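Local coordinates for charybdin (Charybdis maritima, PDB 2B7U), which belongs to the ribosome-inactivating protein family, here from a plant, at residues 131-136 with 162-167. Residues are numbered along the deposited sequence; the frame is centred on the assembly and turned at random.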
ATOM      1  N   ILE A 131      -1.142 -16.502   3.462  1.00 24.25           N
ATOM      2  CA  ILE A 131      -1.570 -15.713   4.607  1.00 23.15           C
ATOM      3  C   ILE A 131      -3.031 -15.320   4.427  1.00 23.09           C
ATOM      4  O   ILE A 131      -3.479 -15.054   3.310  1.00 23.48           O
ATOM      5  CB  ILE A 131      -0.667 -14.459   4.738  1.00 22.76           C
ATOM      6  CG1 ILE A 131       0.741 -14.884   5.162  1.00 22.66           C
ATOM      7  CG2 ILE A 131      -1.252 -13.433   5.716  1.00 22.53           C
ATOM      8  CD1 ILE A 131       1.769 -13.794   5.101  1.00 22.12           C
ATOM      9  N   SER A 132      -3.776 -15.265   5.529  1.00 22.19           N
ATOM     10  CA  SER A 132      -5.191 -14.923   5.451  1.00 22.17           C
ATOM     11  C   SER A 132      -5.389 -13.439   5.643  1.00 21.61           C
ATOM     12  O   SER A 132      -4.700 -12.821   6.457  1.00 20.99           O
ATOM     13  CB  SER A 132      -6.003 -15.683   6.509  1.00 22.81           C
ATOM     14  OG  SER A 132      -7.373 -15.304   6.424  1.00 25.28           O
ATOM     15  N   TYR A 133      -6.344 -12.870   4.890  1.00 20.37           N
ATOM     16  CA  TYR A 133      -6.582 -11.424   4.874  1.00 20.52           C
ATOM     17  C   TYR A 133      -8.030 -11.067   5.162  1.00 21.03           C
ATOM     18  O   TYR A 133      -8.644 -10.276   4.451  1.00 24.15           O
ATOM     19  CB  TYR A 133      -6.191 -10.844   3.524  1.00 19.60           C
ATOM     20  CG  TYR A 133      -4.769 -11.126   3.163  1.00 18.79           C
ATOM     21  CD1 TYR A 133      -4.447 -12.012   2.143  1.00 19.30           C
ATOM     22  CD2 TYR A 133      -3.739 -10.490   3.816  1.00 16.90           C
ATOM     23  CE1 TYR A 133      -3.130 -12.254   1.819  1.00 18.21           C
ATOM     24  CE2 TYR A 133      -2.431 -10.722   3.487  1.00 16.92           C
ATOM     25  CZ  TYR A 133      -2.127 -11.601   2.480  1.00 16.97           C
ATOM     26  OH  TYR A 133      -0.817 -11.843   2.177  1.00 16.63           O
ATOM     27  N   ASN A 134      -8.600 -11.683   6.184  1.00 20.43           N
ATOM     28  CA  ASN A 134      -9.958 -11.344   6.579  1.00 19.63           C
ATOM     29  C   ASN A 134      -9.936 -10.470   7.846  1.00 18.50           C
ATOM     30  O   ASN A 134      -8.876 -10.062   8.322  1.00 17.49           O
ATOM     31  CB  ASN A 134     -10.816 -12.602   6.718  1.00 20.59           C
ATOM     32  CG  ASN A 134     -10.344 -13.532   7.801  1.00 20.92           C
ATOM     33  OD1 ASN A 134      -9.425 -13.224   8.560  1.00 20.42           O
ATOM     34  ND2 ASN A 134     -10.999 -14.690   7.899  1.00 26.00           N
ATOM     35  N   LYS A 135     -11.109 -10.194   8.406  1.00 18.80           N
ATOM     36  CA  LYS A 135     -11.207  -9.348   9.588  1.00 18.46           C
ATOM     37  C   LYS A 135     -10.480  -9.969  10.781  1.00 18.58           C
ATOM     38  O   LYS A 135      -9.784  -9.287  11.532  1.00 17.92           O
ATOM     39  CB  LYS A 135     -12.683  -9.117   9.931  1.00 18.43           C
ATOM     40  CG  LYS A 135     -12.957  -8.207  11.098  1.00 19.09           C
ATOM     41  CD  LYS A 135     -14.453  -8.061  11.266  1.00 19.96           C
ATOM     42  CE  LYS A 135     -14.839  -7.202  12.445  1.00 22.50           C
ATOM     43  NZ  LYS A 135     -16.332  -7.014  12.498  1.00 22.75           N
ATOM     44  N   ASN A 136     -10.649 -11.275  10.953  1.00 17.97           N
ATOM     45  CA  ASN A 136      -9.953 -11.977  12.029  1.00 18.70           C
ATOM     46  C   ASN A 136      -8.434 -11.835  11.894  1.00 18.33           C
ATOM     47  O   ASN A 136      -7.743 -11.639  12.886  1.00 17.37           O
ATOM     48  CB  ASN A 136     -10.369 -13.448  12.086  1.00 19.68           C
ATOM     49  CG  ASN A 136     -11.808 -13.647  12.590  1.00 22.06           C
ATOM     50  OD1 ASN A 136     -12.477 -14.594  12.191  1.00 28.75           O
ATOM     51  ND2 ASN A 136     -12.270 -12.770  13.470  1.00 23.96           N
ATOM     52  N   SER A 162      -0.060  -4.260   4.980  1.00 13.82           N
ATOM     53  CA  SER A 162       0.323  -3.800   3.641  1.00 14.03           C
ATOM     54  C   SER A 162      -0.695  -4.243   2.595  1.00 13.45           C
ATOM     55  O   SER A 162      -1.065  -3.445   1.720  1.00 14.38           O
ATOM     56  CB  SER A 162       1.710  -4.305   3.280  1.00 15.55           C
ATOM     57  OG  SER A 162       2.144  -3.720   2.056  1.00 19.65           O
ATOM     58  N   GLN A 163      -1.132  -5.501   2.638  1.00 12.39           N
ATOM     59  CA  GLN A 163      -2.077  -6.001   1.658  1.00 12.59           C
ATOM     60  C   GLN A 163      -3.423  -5.318   1.811  1.00 12.29           C
ATOM     61  O   GLN A 163      -4.001  -4.802   0.847  1.00 12.60           O
ATOM     62  CB  GLN A 163      -2.225  -7.505   1.754  1.00 12.42           C
ATOM     63  CG  GLN A 163      -1.013  -8.283   1.307  1.00 14.17           C
ATOM     64  CD  GLN A 163      -0.843  -8.247  -0.183  1.00 14.49           C
ATOM     65  OE1 GLN A 163      -1.819  -8.117  -0.925  1.00 14.39           O
ATOM     66  NE2 GLN A 163       0.411  -8.326  -0.650  1.00 17.23           N
ATOM     67  N   MET A 164      -3.935  -5.280   3.028  1.00 12.69           N
ATOM     68  CA  MET A 164      -5.293  -4.797   3.210  1.00 13.26           C
ATOM     69  C   MET A 164      -5.469  -3.298   3.182  1.00 13.04           C
ATOM     70  O   MET A 164      -6.601  -2.818   3.020  1.00 14.20           O
ATOM     71  CB  MET A 164      -5.890  -5.388   4.499  1.00 12.47           C
ATOM     72  CG  MET A 164      -5.923  -6.877   4.455  1.00 12.44           C
ATOM     73  SD  MET A 164      -6.729  -7.671   5.886  1.00 16.47           S
ATOM     74  CE  MET A 164      -8.454  -7.348   5.523  1.00 18.39           C
ATOM     75  N   PHE A 165      -4.381  -2.542   3.322  1.00 13.43           N
ATOM     76  CA  PHE A 165      -4.472  -1.080   3.220  1.00 13.85           C
ATOM     77  C   PHE A 165      -3.712  -0.557   2.020  1.00 15.51           C
ATOM     78  O   PHE A 165      -4.305   0.121   1.184  1.00 18.04           O
ATOM     79  CB  PHE A 165      -4.111  -0.441   4.551  1.00 15.30           C
ATOM     80  CG  PHE A 165      -5.109  -0.786   5.606  1.00 14.41           C
ATOM     81  CD1 PHE A 165      -6.309  -0.106   5.660  1.00 17.55           C
ATOM     82  CD2 PHE A 165      -4.918  -1.858   6.439  1.00 16.44           C
ATOM     83  CE1 PHE A 165      -7.291  -0.441   6.568  1.00 17.64           C
ATOM     84  CE2 PHE A 165      -5.905  -2.220   7.362  1.00 18.47           C
ATOM     85  CZ  PHE A 165      -7.094  -1.503   7.432  1.00 17.70           C
ATOM     86  N   CYS A 166      -2.461  -0.935   1.859  1.00 14.68           N
ATOM     87  CA  CYS A 166      -1.684  -0.371   0.724  1.00 16.02           C
ATOM     88  C   CYS A 166      -2.117  -0.958  -0.630  1.00 15.23           C
ATOM     89  O   CYS A 166      -2.450  -0.211  -1.567  1.00 14.37           O
ATOM     90  CB  CYS A 166      -0.213  -0.518   0.937  1.00 15.68           C
ATOM     91  SG  CYS A 166       0.298   0.247   2.527  1.00 21.38           S
ATOM     92  N   GLU A 167      -2.138  -2.279  -0.753  1.00 14.44           N
ATOM     93  CA  GLU A 167      -2.502  -2.853  -2.029  1.00 14.37           C
ATOM     94  C   GLU A 167      -3.983  -2.596  -2.354  1.00 14.34           C
ATOM     95  O   GLU A 167      -4.356  -2.356  -3.496  1.00 13.32           O
ATOM     96  CB  GLU A 167      -2.195  -4.337  -2.074  1.00 14.48           C
ATOM     97  CG  GLU A 167      -0.771  -4.705  -1.717  1.00 15.37           C
ATOM     98  CD  GLU A 167       0.270  -4.172  -2.657  1.00 18.72           C
ATOM     99  OE1 GLU A 167      -0.089  -3.608  -3.724  1.00 17.46           O
ATOM    100  OE2 GLU A 167       1.476  -4.292  -2.333  1.00 21.77           O
TER
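With chi1 at -70°, Gln163 on helix 151-170 holds its CG anti to its own carbonyl carbon, which sets CB and CG obliquely against the CE2 side of the Tyr133 ring; Tyr133 CE2 to Gln163 CG is 3.6 Å. The phenol oxygen continues this contact, with Tyr133 OH 3.7 Å from Gln163 CG. Polar ends find partners beyond the two segments: Tyr133 OH hydrogen-bonds Ile128 O, and a bend at chi2 swings the Gln163 amide round so that NE2 donates a hydrogen bond to Glu199 OE1. In the fold of this ribosome-inactivating protein, the contact packs the loop leading into helix 135-147 against helix 151-170, whose 162-167 segment widens into a pi-type turn, Glu167 N donating a hydrogen bond to Ser162 O. The extended chi2 of Met164 (-176°) brings its SD to Tyr133, 4.0 Å from Tyr133 CB, and the turn at chi3 (75°) lays its CE methyl beside the backbone, 3.1 Å from Tyr133 O, a tight approach for a methyl and a carbonyl oxygen. The same CE is 3.9 Å from the carbonyl oxygen of Asn134, the N-cap residue of helix 135-147, whose OD1 accepts a hydrogen bond from Ala137 N.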